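Local coordinates for protein putative cytochrome P450 154A1 (Streptomyces coelicolor, PDB 1ODO) that belongs to the cytochrome P450 family of haem proteins and carries a haem whose iron is bound by 4-phenyl-1H-imidazole, at residues D139-L144 against T246-I251; P147-V152 against R361-L366; A169-V174 against M239-Y244; A254-L259 against Q399-L404. All coordinates share one frame; numbering follows the deposited sequence. Where two conformers were deposited one is given.

Interaction 1 of 4, residues D139-L144 against T246-I251; sequences DLRQEL and TTVNVI. With HEM (protoporphyrin IX containing Fe), chain B; PIM (4-phenyl-1H-imidazole), chain C.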
# COMPACT_ATOMS: atom_id res chain seq x y z
N ASP A 139 -17.84 12.88 -3.01
CA ASP A 139 -16.80 12.22 -2.22
C ASP A 139 -15.85 11.61 -3.25
O ASP A 139 -16.08 10.51 -3.76
CB ASP A 139 -17.38 11.12 -1.33
CG ASP A 139 -16.33 10.48 -0.45
OD1 ASP A 139 -15.13 10.73 -0.69
OD2 ASP A 139 -16.69 9.73 0.48
N LEU A 140 -14.77 12.33 -3.54
CA LEU A 140 -13.78 11.89 -4.50
C LEU A 140 -13.15 10.53 -4.19
O LEU A 140 -12.72 9.81 -5.10
CB LEU A 140 -12.68 12.95 -4.62
CG LEU A 140 -12.00 13.06 -5.98
CD1 LEU A 140 -13.03 13.46 -7.04
CD2 LEU A 140 -10.89 14.10 -5.91
N ARG A 141 -13.10 10.17 -2.91
CA ARG A 141 -12.52 8.88 -2.53
C ARG A 141 -13.37 7.76 -3.12
O ARG A 141 -12.84 6.80 -3.69
CB ARG A 141 -12.45 8.77 -1.00
CG ARG A 141 -11.69 7.53 -0.51
CD ARG A 141 -11.55 7.51 1.01
NE ARG A 141 -10.99 6.25 1.48
CZ ARG A 141 -9.70 5.95 1.49
NH1 ARG A 141 -8.80 6.82 1.06
NH2 ARG A 141 -9.30 4.75 1.90
N GLN A 142 -14.69 7.88 -3.00
CA GLN A 142 -15.60 6.87 -3.53
C GLN A 142 -15.85 6.95 -5.03
O GLN A 142 -16.05 5.93 -5.68
CB GLN A 142 -16.95 6.95 -2.81
CG GLN A 142 -16.91 6.63 -1.32
CD GLN A 142 -16.33 5.26 -1.03
OE1 GLN A 142 -16.70 4.27 -1.67
NE2 GLN A 142 -15.42 5.19 -0.07
N GLU A 143 -15.83 8.16 -5.59
CA GLU A 143 -16.08 8.32 -7.02
C GLU A 143 -14.88 8.26 -7.96
O GLU A 143 -15.05 8.15 -9.17
CB GLU A 143 -16.85 9.63 -7.26
CG GLU A 143 -18.18 9.68 -6.52
CD GLU A 143 -19.03 8.45 -6.77
OE1 GLU A 143 -19.23 8.08 -7.94
OE2 GLU A 143 -19.50 7.83 -5.78
N LEU A 144 -13.66 8.32 -7.41
CA LEU A 144 -12.47 8.26 -8.25
C LEU A 144 -11.33 7.43 -7.66
O LEU A 144 -10.86 6.48 -8.28
CB LEU A 144 -11.94 9.67 -8.55
CG LEU A 144 -10.63 9.73 -9.35
CD1 LEU A 144 -10.85 9.11 -10.72
CD2 LEU A 144 -10.16 11.17 -9.49
N THR A 246 -4.64 0.66 -0.91
CA THR A 246 -3.35 1.33 -1.06
C THR A 246 -3.28 2.40 -2.15
O THR A 246 -3.10 3.58 -1.82
CB THR A 246 -2.23 0.30 -1.27
OG1 THR A 246 -2.60 -0.94 -0.65
CG2 THR A 246 -0.95 0.79 -0.62
N THR A 247 -3.38 2.05 -3.43
CA THR A 247 -3.31 3.12 -4.43
C THR A 247 -4.38 4.19 -4.16
O THR A 247 -4.16 5.38 -4.39
CB THR A 247 -3.46 2.60 -5.88
OG1 THR A 247 -2.40 1.66 -6.15
CG2 THR A 247 -3.35 3.75 -6.87
N VAL A 248 -5.53 3.75 -3.65
CA VAL A 248 -6.62 4.67 -3.35
C VAL A 248 -6.13 5.78 -2.42
O VAL A 248 -6.51 6.94 -2.58
CB VAL A 248 -7.80 3.93 -2.66
CG1 VAL A 248 -7.29 3.15 -1.46
CG2 VAL A 248 -8.87 4.93 -2.23
N ASN A 249 -5.29 5.42 -1.46
CA ASN A 249 -4.75 6.38 -0.52
C ASN A 249 -3.76 7.37 -1.10
O ASN A 249 -3.65 8.50 -0.63
CB ASN A 249 -4.15 5.65 0.68
CG ASN A 249 -5.19 4.89 1.45
OD1 ASN A 249 -6.27 5.41 1.73
ND2 ASN A 249 -4.89 3.64 1.79
N VAL A 250 -3.03 6.95 -2.13
CA VAL A 250 -2.07 7.84 -2.75
C VAL A 250 -2.86 8.90 -3.52
O VAL A 250 -2.52 10.08 -3.50
CB VAL A 250 -1.15 7.09 -3.72
CG1 VAL A 250 -0.09 8.04 -4.26
CG2 VAL A 250 -0.49 5.91 -3.01
N ILE A 251 -3.93 8.48 -4.19
CA ILE A 251 -4.75 9.42 -4.95
C ILE A 251 -5.39 10.40 -3.96
O ILE A 251 -5.42 11.60 -4.19
CB ILE A 251 -5.85 8.67 -5.74
CG1 ILE A 251 -5.20 7.79 -6.81
CG2 ILE A 251 -6.82 9.68 -6.37
CD1 ILE A 251 -6.18 6.96 -7.64
CHA HEM B . 4.87 -4.92 -1.71
CHB HEM B . 1.93 -5.20 -5.51
CHC HEM B . 0.65 -0.59 -4.88
CHD HEM B . 3.57 -0.33 -1.07
C1A HEM B . 4.20 -5.42 -2.80
C2A HEM B . 4.31 -6.77 -3.34
C3A HEM B . 3.49 -6.85 -4.39
C4A HEM B . 2.85 -5.56 -4.56
CMA HEM B . 3.23 -8.07 -5.29
CAA HEM B . 5.23 -7.87 -2.75
CBA HEM B . 6.66 -7.73 -3.29
CGA HEM B . 7.66 -8.76 -2.76
O1A HEM B . 7.50 -9.12 -1.54
O2A HEM B . 8.54 -9.16 -3.52
C1B HEM B . 1.32 -3.99 -5.67
C2B HEM B . 0.34 -3.69 -6.70
C3B HEM B . -0.03 -2.39 -6.53
C4B HEM B . 0.71 -1.88 -5.40
CMB HEM B . -0.15 -4.70 -7.76
CAB HEM B . -1.04 -1.55 -7.34
CBB HEM B . -0.63 -1.30 -8.80
C1C HEM B . 1.35 -0.12 -3.78
C2C HEM B . 1.23 1.25 -3.26
C3C HEM B . 2.05 1.33 -2.18
C4C HEM B . 2.67 0.03 -2.04
CMC HEM B . 0.30 2.34 -3.89
CAC HEM B . 2.35 2.50 -1.21
CBC HEM B . 2.64 3.87 -1.83
C1D HEM B . 4.18 -1.54 -0.90
C2D HEM B . 5.11 -1.88 0.16
C3D HEM B . 5.47 -3.17 -0.01
C4D HEM B . 4.77 -3.64 -1.19
CMD HEM B . 5.56 -0.90 1.26
CAD HEM B . 6.41 -3.97 0.89
CBD HEM B . 7.90 -3.62 0.87
CGD HEM B . 8.58 -4.51 1.90
O1D HEM B . 9.00 -4.00 2.94
O2D HEM B . 8.62 -5.73 1.63
NA HEM B . 3.31 -4.70 -3.57
NB HEM B . 1.52 -2.86 -4.88
NC HEM B . 2.24 -0.84 -3.02
ND HEM B . 3.97 -2.65 -1.72
FE HEM B . 2.78 -2.76 -3.29
N1 PIM C . -0.73 -3.64 -0.81
C2 PIM C . -0.00 -2.85 -1.69
N3 PIM C . 1.06 -3.42 -1.94
C4 PIM C . 1.13 -4.57 -1.29
C5 PIM C . 0.02 -4.73 -0.57
C6 PIM C . -0.42 -5.85 0.34
C7 PIM C . -1.83 -6.09 0.49
C8 PIM C . -2.25 -7.16 1.36
C9 PIM C . -1.27 -7.93 2.03
C10 PIM C . 0.12 -7.69 1.87
C11 PIM C . 0.51 -6.62 1.00
O HOH W 1 -7.61 2.78 2.97
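With CG anti to the backbone N (chi1 -172°) and the chain extended as far as NE, R141 carries its guanidinium across to N249, whose CG is anti to its own carbonyl carbon (chi1 -64°), which brings the end of the amide back toward the arginine although its CB points away. Both terminal nitrogens converge on one atom: R141 NH1 lies 3.0 Å from N249 OD1, and R141 NH2 lies 3.1 Å from that same oxygen. The bonds are moderately bent. N249 OD1 sits practically in the guanidinium plane, while relative to the amide both donors are tilted out of the carbonyl plane toward the same face. Guanidinium and amide planes are 18° apart, which fits an end-on fork. In one of its two conformers, V248 places CG2 over one guanidinium face, toward its rim. A water extends the bridge, accepting from N249 ND2 at 3.1 Å and, weakly, from R141 NH2. R141 NH1 also forms a salt bridge with D252, and NH2 a further bond with Y146; the buried positive charge is thereby balanced by the D252 carboxylate. D139, the N-cap residue of helix 140-145, makes a capping bond, its OD1 accepting from R141 N at 3.1 Å. At the N-cap position just before helix 247-260, T246, also modelled in two conformers, tentatively places CG2 at 3.4 Å from HEM C3C. The arrangement belongs to the P450 fold, where the long helix on the distal side of the haem, here broken between 244 and 247, packs against helix 140-145.

Interaction 2 of 4, residues P147-V152 against R361-L366; sequences PLPIAV and RMEVTL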
# COMPACT_ATOMS: atom_id res chain seq x y z
N PRO A 147 -12.60 3.43 -7.27
CA PRO A 147 -12.87 2.73 -8.53
C PRO A 147 -11.75 2.59 -9.57
O PRO A 147 -11.69 1.58 -10.27
CB PRO A 147 -14.09 3.47 -9.09
CG PRO A 147 -13.90 4.86 -8.56
CD PRO A 147 -13.47 4.61 -7.13
N LEU A 148 -10.86 3.58 -9.67
CA LEU A 148 -9.78 3.48 -10.66
C LEU A 148 -8.86 2.27 -10.45
O LEU A 148 -8.70 1.46 -11.37
CB LEU A 148 -8.95 4.77 -10.69
CG LEU A 148 -7.74 4.76 -11.62
CD1 LEU A 148 -8.16 4.42 -13.05
CD2 LEU A 148 -7.06 6.12 -11.57
N PRO A 149 -8.26 2.13 -9.26
CA PRO A 149 -7.37 1.00 -9.01
C PRO A 149 -8.08 -0.35 -9.20
O PRO A 149 -7.47 -1.33 -9.62
CB PRO A 149 -6.93 1.21 -7.55
CG PRO A 149 -7.02 2.70 -7.38
CD PRO A 149 -8.32 3.02 -8.09
N ILE A 150 -9.37 -0.39 -8.88
CA ILE A 150 -10.15 -1.62 -9.02
C ILE A 150 -10.30 -1.96 -10.50
O ILE A 150 -10.18 -3.12 -10.90
CB ILE A 150 -11.55 -1.46 -8.36
CG1 ILE A 150 -11.38 -1.41 -6.84
CG2 ILE A 150 -12.46 -2.61 -8.77
CD1 ILE A 150 -12.67 -1.17 -6.07
N ALA A 151 -10.56 -0.95 -11.33
CA ALA A 151 -10.72 -1.16 -12.76
C ALA A 151 -9.41 -1.64 -13.37
O ALA A 151 -9.40 -2.51 -14.24
CB ALA A 151 -11.17 0.13 -13.43
N VAL A 152 -8.30 -1.07 -12.91
CA VAL A 152 -6.98 -1.44 -13.42
C VAL A 152 -6.60 -2.87 -13.04
O VAL A 152 -6.20 -3.67 -13.89
CB VAL A 152 -5.89 -0.48 -12.91
CG1 VAL A 152 -4.52 -0.94 -13.38
CG2 VAL A 152 -6.17 0.93 -13.43
N ARG A 361 2.23 4.33 -9.76
CA ARG A 361 2.69 5.67 -10.11
C ARG A 361 1.94 6.18 -11.34
O ARG A 361 1.48 7.32 -11.36
CB ARG A 361 4.21 5.65 -10.35
CG ARG A 361 5.03 5.69 -9.05
CD ARG A 361 6.51 5.40 -9.29
NE ARG A 361 7.33 5.92 -8.19
CZ ARG A 361 8.40 5.31 -7.69
NH1 ARG A 361 8.79 4.13 -8.16
NH2 ARG A 361 9.08 5.89 -6.71
N MET A 362 1.78 5.32 -12.34
CA MET A 362 1.07 5.74 -13.55
C MET A 362 -0.39 6.06 -13.25
O MET A 362 -0.91 7.08 -13.72
CB MET A 362 1.15 4.65 -14.63
CG MET A 362 0.58 5.10 -15.97
SD MET A 362 0.87 3.92 -17.30
CE MET A 362 -0.30 2.67 -16.84
N GLU A 363 -1.05 5.21 -12.47
CA GLU A 363 -2.45 5.43 -12.12
C GLU A 363 -2.67 6.79 -11.48
O GLU A 363 -3.57 7.53 -11.87
CB GLU A 363 -2.93 4.34 -11.15
CG GLU A 363 -3.21 2.99 -11.79
CD GLU A 363 -3.79 1.99 -10.80
OE1 GLU A 363 -4.66 2.38 -10.00
OE2 GLU A 363 -3.39 0.81 -10.84
N VAL A 364 -1.85 7.11 -10.48
CA VAL A 364 -1.99 8.39 -9.79
C VAL A 364 -1.64 9.60 -10.65
O VAL A 364 -2.37 10.59 -10.64
CB VAL A 364 -1.12 8.42 -8.52
CG1 VAL A 364 -1.38 9.71 -7.75
CG2 VAL A 364 -1.43 7.22 -7.64
N THR A 365 -0.55 9.53 -11.40
CA THR A 365 -0.18 10.66 -12.24
C THR A 365 -1.27 10.93 -13.28
O THR A 365 -1.65 12.08 -13.50
CB THR A 365 1.19 10.43 -12.95
OG1 THR A 365 1.11 9.28 -13.80
CG2 THR A 365 2.29 10.22 -11.91
N LEU A 366 -1.79 9.88 -13.90
CA LEU A 366 -2.84 10.03 -14.90
C LEU A 366 -4.12 10.59 -14.28
O LEU A 366 -4.76 11.48 -14.84
CB LEU A 366 -3.15 8.68 -15.57
CG LEU A 366 -2.14 8.20 -16.62
CD1 LEU A 366 -2.57 6.84 -17.13
CD2 LEU A 366 -2.08 9.20 -17.77
O HOH W 2 -4.64 -1.02 -9.30
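Part of the helical core of the P450 fold, this contact sets helix 147-157 against helix 357-374, the long helix on the proximal side of the haem, as in P450s generally; the two segments run at 136° with axes 10.8 Å apart. E363 carries nearly all of it. Its CG is anti to the carbonyl carbon (chi1 -76°) and the chain is extended beyond, which lays the carboxylate against the first turns of the other helix. E363 OE1 approaches P149 CA at 3.2 Å and also lies 3.5 Å from P149 CB. The second oxygen meets the valine: E363 OE2 is 3.3 Å from V152 CG1, while V152 CG2 lies 3.7 Å from E363 CD. These are van der Waals contacts of carboxylate atoms with aliphatic carbons, so the polar link comes through a water that donates to E363 OE2 at 2.7 Å and lies at 2.9 Å from P149 O, although other acceptors compete for its protons. L148 CD2 adds a contact to E363 O at 3.8 Å. Around the pair, L148 packs on V122 and L125 of helix 108-131, while P149 and E363 both touch T247 of helix 247-260, and E363 also touches the haem.

Interaction 3 of 4, residues A169-V174 against M239-Y244; sequences ALVDGV and MISAGY. With PIM (4-phenyl-1H-imidazole), chain C; HEM (protoporphyrin IX containing Fe), chain B.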
# COMPACT_ATOMS: atom_id res chain seq x y z
N ALA A 169 -15.28 -4.90 0.43
CA ALA A 169 -15.37 -4.89 1.89
C ALA A 169 -14.34 -5.81 2.56
O ALA A 169 -13.88 -5.55 3.67
CB ALA A 169 -16.78 -5.29 2.34
N LEU A 170 -14.00 -6.89 1.87
CA LEU A 170 -13.04 -7.86 2.39
C LEU A 170 -11.60 -7.34 2.38
O LEU A 170 -10.84 -7.57 3.32
CB LEU A 170 -13.15 -9.16 1.61
CG LEU A 170 -14.57 -9.75 1.65
CD1 LEU A 170 -14.62 -11.05 0.86
CD2 LEU A 170 -14.98 -10.00 3.10
N VAL A 171 -11.21 -6.65 1.31
CA VAL A 171 -9.85 -6.13 1.24
C VAL A 171 -9.74 -5.02 2.28
O VAL A 171 -8.69 -4.83 2.89
CB VAL A 171 -9.52 -5.60 -0.16
CG1 VAL A 171 -8.16 -4.90 -0.14
CG2 VAL A 171 -9.50 -6.75 -1.14
N ASP A 172 -10.84 -4.31 2.49
CA ASP A 172 -10.86 -3.22 3.48
C ASP A 172 -10.58 -3.86 4.84
O ASP A 172 -9.82 -3.32 5.65
CB ASP A 172 -12.24 -2.56 3.51
CG ASP A 172 -12.36 -1.50 4.60
OD1 ASP A 172 -11.75 -0.42 4.45
OD2 ASP A 172 -13.06 -1.76 5.61
N GLY A 173 -11.19 -5.01 5.08
CA GLY A 173 -11.00 -5.71 6.34
C GLY A 173 -9.55 -6.09 6.59
O GLY A 173 -9.09 -6.09 7.73
N VAL A 174 -8.82 -6.42 5.53
CA VAL A 174 -7.42 -6.81 5.66
C VAL A 174 -6.59 -5.68 6.29
O VAL A 174 -5.64 -5.94 7.03
CB VAL A 174 -6.81 -7.20 4.29
CG1 VAL A 174 -5.30 -7.42 4.43
CG2 VAL A 174 -7.48 -8.47 3.78
N MET A 239 -2.19 -10.00 -4.81
CA MET A 239 -2.40 -9.15 -5.97
C MET A 239 -3.73 -8.41 -5.97
O MET A 239 -3.79 -7.23 -6.32
CB MET A 239 -2.25 -9.97 -7.25
CG MET A 239 -0.92 -10.72 -7.34
SD MET A 239 0.52 -9.65 -7.08
CE MET A 239 0.29 -8.53 -8.43
N ILE A 240 -4.80 -9.10 -5.60
CA ILE A 240 -6.11 -8.47 -5.56
C ILE A 240 -6.17 -7.42 -4.45
O ILE A 240 -6.67 -6.32 -4.66
CB ILE A 240 -7.23 -9.51 -5.36
CG1 ILE A 240 -7.34 -10.37 -6.63
CG2 ILE A 240 -8.56 -8.82 -5.05
CD1 ILE A 240 -8.31 -11.52 -6.51
N SER A 241 -5.66 -7.76 -3.27
CA SER A 241 -5.68 -6.81 -2.16
C SER A 241 -4.85 -5.57 -2.48
O SER A 241 -5.25 -4.45 -2.17
CB SER A 241 -5.13 -7.47 -0.89
OG SER A 241 -5.96 -8.53 -0.47
N ALA A 242 -3.69 -5.78 -3.10
CA ALA A 242 -2.82 -4.66 -3.46
C ALA A 242 -3.48 -3.73 -4.46
O ALA A 242 -3.28 -2.52 -4.43
CB ALA A 242 -1.51 -5.19 -4.02
N GLY A 243 -4.28 -4.29 -5.37
CA GLY A 243 -4.94 -3.46 -6.36
C GLY A 243 -6.20 -2.77 -5.87
O GLY A 243 -6.58 -1.73 -6.40
N TYR A 244 -6.85 -3.35 -4.86
CA TYR A 244 -8.08 -2.77 -4.32
C TYR A 244 -7.95 -1.73 -3.20
O TYR A 244 -8.88 -0.95 -2.97
CB TYR A 244 -8.99 -3.88 -3.79
CG TYR A 244 -9.93 -4.49 -4.79
CD1 TYR A 244 -9.46 -5.25 -5.86
CD2 TYR A 244 -11.31 -4.33 -4.65
CE1 TYR A 244 -10.33 -5.84 -6.76
CE2 TYR A 244 -12.19 -4.92 -5.54
CZ TYR A 244 -11.70 -5.68 -6.59
OH TYR A 244 -12.58 -6.27 -7.46
N1 PIM C . -0.73 -3.64 -0.81
C2 PIM C . -0.00 -2.85 -1.69
N3 PIM C . 1.06 -3.42 -1.94
C4 PIM C . 1.13 -4.57 -1.29
C5 PIM C . 0.02 -4.73 -0.57
C6 PIM C . -0.42 -5.85 0.34
C7 PIM C . -1.83 -6.09 0.49
C8 PIM C . -2.25 -7.16 1.36
C9 PIM C . -1.27 -7.93 2.03
C10 PIM C . 0.12 -7.69 1.87
C11 PIM C . 0.51 -6.62 1.00
CHA HEM B . 4.87 -4.92 -1.71
CHB HEM B . 1.93 -5.20 -5.51
CHC HEM B . 0.65 -0.59 -4.88
CHD HEM B . 3.57 -0.33 -1.07
C1A HEM B . 4.20 -5.42 -2.80
C2A HEM B . 4.31 -6.77 -3.34
C3A HEM B . 3.49 -6.85 -4.39
C4A HEM B . 2.85 -5.56 -4.56
CMA HEM B . 3.23 -8.07 -5.29
CAA HEM B . 5.23 -7.87 -2.75
CBA HEM B . 6.66 -7.73 -3.29
CGA HEM B . 7.66 -8.76 -2.76
O1A HEM B . 7.50 -9.12 -1.54
O2A HEM B . 8.54 -9.16 -3.52
C1B HEM B . 1.32 -3.99 -5.67
C2B HEM B . 0.34 -3.69 -6.70
C3B HEM B . -0.03 -2.39 -6.53
C4B HEM B . 0.71 -1.88 -5.40
CMB HEM B . -0.15 -4.70 -7.76
CAB HEM B . -1.04 -1.55 -7.34
CBB HEM B . -0.63 -1.30 -8.80
C1C HEM B . 1.35 -0.12 -3.78
C2C HEM B . 1.23 1.25 -3.26
C3C HEM B . 2.05 1.33 -2.18
C4C HEM B . 2.67 0.03 -2.04
CMC HEM B . 0.30 2.34 -3.89
CAC HEM B . 2.35 2.50 -1.21
CBC HEM B . 2.64 3.87 -1.83
C1D HEM B . 4.18 -1.54 -0.90
C2D HEM B . 5.11 -1.88 0.16
C3D HEM B . 5.47 -3.17 -0.01
C4D HEM B . 4.77 -3.64 -1.19
CMD HEM B . 5.56 -0.90 1.26
CAD HEM B . 6.41 -3.97 0.89
CBD HEM B . 7.90 -3.62 0.87
CGD HEM B . 8.58 -4.51 1.90
O1D HEM B . 9.00 -4.00 2.94
O2D HEM B . 8.62 -5.73 1.63
NA HEM B . 3.31 -4.70 -3.57
NB HEM B . 1.52 -2.86 -4.88
NC HEM B . 2.24 -0.84 -3.02
ND HEM B . 3.97 -2.65 -1.72
FE HEM B . 2.78 -2.76 -3.29
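The apolar part of this contact is V171 set into the turn between S241 and Y244. With CG1 anti to the backbone N (chi1 173°), the valine turns both methyls onto the opposite helix: V171 CG1 is 3.9 Å from Y244 CB, and V171 CG2 stands equally close to that same carbon. The two side chains cross at about a right angle, and the end of the tyrosine leads away from the contact. Backbone packing comes next. V171 CG1 rests 3.6 Å from S241 O, and the CA atoms of V171 and S241 are only 5.4 Å apart, a close approach that brings the valine methyls directly onto the helix backbone. The polar groups are satisfied elsewhere: S241 OG bonds to L237 O one turn earlier in its own helix, and Y244 OH to R164 O. Ligand contacts occupy other parts of segment 239-244. S241 CB lies 3.7 Å from PIM C8, on the phenyl ring, while A242 CA is 3.5 Å from PIM N1. A242 CB meets the porphyrin at 3.5 Å from HEM C1B. This is a helix-helix contact of the P450 fold: the distal helix 229-244 packs on helix 161-175 while S241 and A242 line the 4-phenyl-1H-imidazole pocket. Segment 239-244 lies between V171 and the haem; Y244 also touches I150 and I153 of helix 147-157, and I240 packs on L195 and L198 of helix 181-204.

Interaction 4 of 4, residues A254-L259 against Q399-L404; sequences AVHTLL and QRLPVL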
# COMPACT_ATOMS: atom_id res chain seq x y z
N ALA A 254 -2.65 12.80 -2.51
CA ALA A 254 -2.16 13.73 -3.52
C ALA A 254 -3.19 14.82 -3.78
O ALA A 254 -2.86 16.00 -3.79
CB ALA A 254 -1.84 12.98 -4.82
N VAL A 255 -4.44 14.42 -3.98
CA VAL A 255 -5.49 15.40 -4.24
C VAL A 255 -5.69 16.31 -3.04
O VAL A 255 -5.73 17.53 -3.18
CB VAL A 255 -6.83 14.71 -4.57
CG1 VAL A 255 -7.93 15.76 -4.72
CG2 VAL A 255 -6.70 13.91 -5.85
N HIS A 256 -5.80 15.72 -1.85
CA HIS A 256 -5.99 16.51 -0.64
C HIS A 256 -4.89 17.54 -0.43
O HIS A 256 -5.15 18.67 -0.01
CB HIS A 256 -6.09 15.59 0.58
CG HIS A 256 -6.46 16.31 1.84
ND1 HIS A 256 -5.53 16.85 2.70
CD2 HIS A 256 -7.67 16.62 2.37
CE1 HIS A 256 -6.15 17.47 3.70
NE2 HIS A 256 -7.45 17.34 3.52
N THR A 257 -3.65 17.16 -0.74
CA THR A 257 -2.54 18.08 -0.57
C THR A 257 -2.67 19.25 -1.55
O THR A 257 -2.49 20.41 -1.17
CB THR A 257 -1.19 17.37 -0.81
OG1 THR A 257 -0.97 16.43 0.25
CG2 THR A 257 -0.05 18.37 -0.82
N LEU A 258 -3.00 18.94 -2.80
CA LEU A 258 -3.15 19.98 -3.81
C LEU A 258 -4.32 20.92 -3.51
O LEU A 258 -4.32 22.07 -3.95
CB LEU A 258 -3.34 19.36 -5.20
CG LEU A 258 -2.17 18.56 -5.76
CD1 LEU A 258 -2.63 17.74 -6.96
CD2 LEU A 258 -1.03 19.50 -6.16
N LEU A 259 -5.30 20.44 -2.76
CA LEU A 259 -6.46 21.26 -2.42
C LEU A 259 -6.26 22.06 -1.14
O LEU A 259 -7.00 23.00 -0.86
CB LEU A 259 -7.71 20.38 -2.28
CG LEU A 259 -8.16 19.66 -3.55
CD1 LEU A 259 -9.45 18.89 -3.29
CD2 LEU A 259 -8.37 20.68 -4.67
N GLN A 399 -11.14 9.15 5.57
CA GLN A 399 -12.34 8.34 5.45
C GLN A 399 -13.19 8.82 4.29
O GLN A 399 -13.91 8.04 3.66
CB GLN A 399 -13.14 8.40 6.76
CG GLN A 399 -12.50 7.63 7.90
CD GLN A 399 -13.31 7.69 9.18
OE1 GLN A 399 -14.54 7.64 9.15
NE2 GLN A 399 -12.62 7.80 10.31
N ARG A 400 -13.11 10.11 4.01
CA ARG A 400 -13.86 10.72 2.92
C ARG A 400 -13.09 11.93 2.39
O ARG A 400 -12.26 12.51 3.09
CB ARG A 400 -15.24 11.14 3.43
CG ARG A 400 -15.19 11.98 4.70
CD ARG A 400 -16.51 11.94 5.48
NE ARG A 400 -17.65 12.39 4.68
CZ ARG A 400 -18.32 11.62 3.83
NH1 ARG A 400 -17.97 10.36 3.66
NH2 ARG A 400 -19.33 12.13 3.14
N LEU A 401 -13.37 12.30 1.14
CA LEU A 401 -12.70 13.44 0.52
C LEU A 401 -13.76 14.25 -0.24
O LEU A 401 -13.83 14.20 -1.47
CB LEU A 401 -11.60 12.97 -0.44
CG LEU A 401 -10.68 14.05 -1.02
CD1 LEU A 401 -10.02 14.84 0.11
CD2 LEU A 401 -9.62 13.40 -1.89
N PRO A 402 -14.60 14.98 0.51
CA PRO A 402 -15.69 15.82 -0.02
C PRO A 402 -15.18 17.02 -0.80
O PRO A 402 -14.48 17.87 -0.24
CB PRO A 402 -16.45 16.24 1.24
CG PRO A 402 -16.11 15.16 2.24
CD PRO A 402 -14.64 14.96 1.98
N VAL A 403 -15.53 17.09 -2.07
CA VAL A 403 -15.11 18.20 -2.92
C VAL A 403 -16.26 18.77 -3.75
O VAL A 403 -17.34 18.17 -3.83
CB VAL A 403 -14.03 17.76 -3.94
CG1 VAL A 403 -12.79 17.24 -3.21
CG2 VAL A 403 -14.60 16.70 -4.87
N LEU A 404 -16.00 19.92 -4.35
CA LEU A 404 -16.95 20.63 -5.20
C LEU A 404 -16.17 20.76 -6.50
O LEU A 404 -15.10 21.36 -6.54
CB LEU A 404 -17.30 22.00 -4.62
CG LEU A 404 -18.21 21.96 -3.40
CD1 LEU A 404 -18.34 23.34 -2.78
CD2 LEU A 404 -19.58 21.43 -3.81
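Aliphatic contacts make up most of this interface. L401, whose CG is anti to the backbone N (chi1 -172°), sends its branches to two successive helix residues: L401 CD2 lies 4.1 Å from V255 CG1, while CD1 goes to H256. One turn on, the end of L259 meets the strand, with L259 CD1 at 3.7 Å from V403 CG1 and the two side chains crossing at about a right angle. The backbones diverge from 7.5 Å between the CA atoms of H256 and L401 to 9.2 Å between those of L259 and V403, yet the side chains still meet. The methyl-to-ring contact is of a different kind. L401 CD1 comes to the imidazole at its edge, in the ring plane, 3.7 Å from H256 CD2, and also lies 4.0 Å from H256 CB. The same imidazole meets the ring of H398, the planes at about 30°. Backbone bonds join L401, just before the strand, to L140, and V403 in the strand to V138. The contact thus joins the later part of the long distal helix to a small antiparallel sheet of the P450 fold, in which strand 402-404 lies between 138-139 and 379-380; V255 also touches L368 and L371 of helix 357-374.

Helix 247-260 is shared by interactions 1 and 4: its start serves the first and its later turns the second, and their centres are 9 Å apart. Their other segments join through L140 N and L401 O, 2.9 Å apart in a probable hydrogen bond. Interaction 2, also about 9 Å from interaction 1 between centres, meets it where T247 CG2 lies 3.7 Å from E363 OE1. Interactions 2 and 3 touch through P149 CB and G243 O, 3.2 Å apart. Interactions 1 and 3 both reach the haem and 4-phenyl-1H-imidazole, from consecutive helices; the side chain of E363 in interaction 2 also comes within about 4 Å of the haem, whereas that of V255 in interaction 4 stays about 14 Å from it.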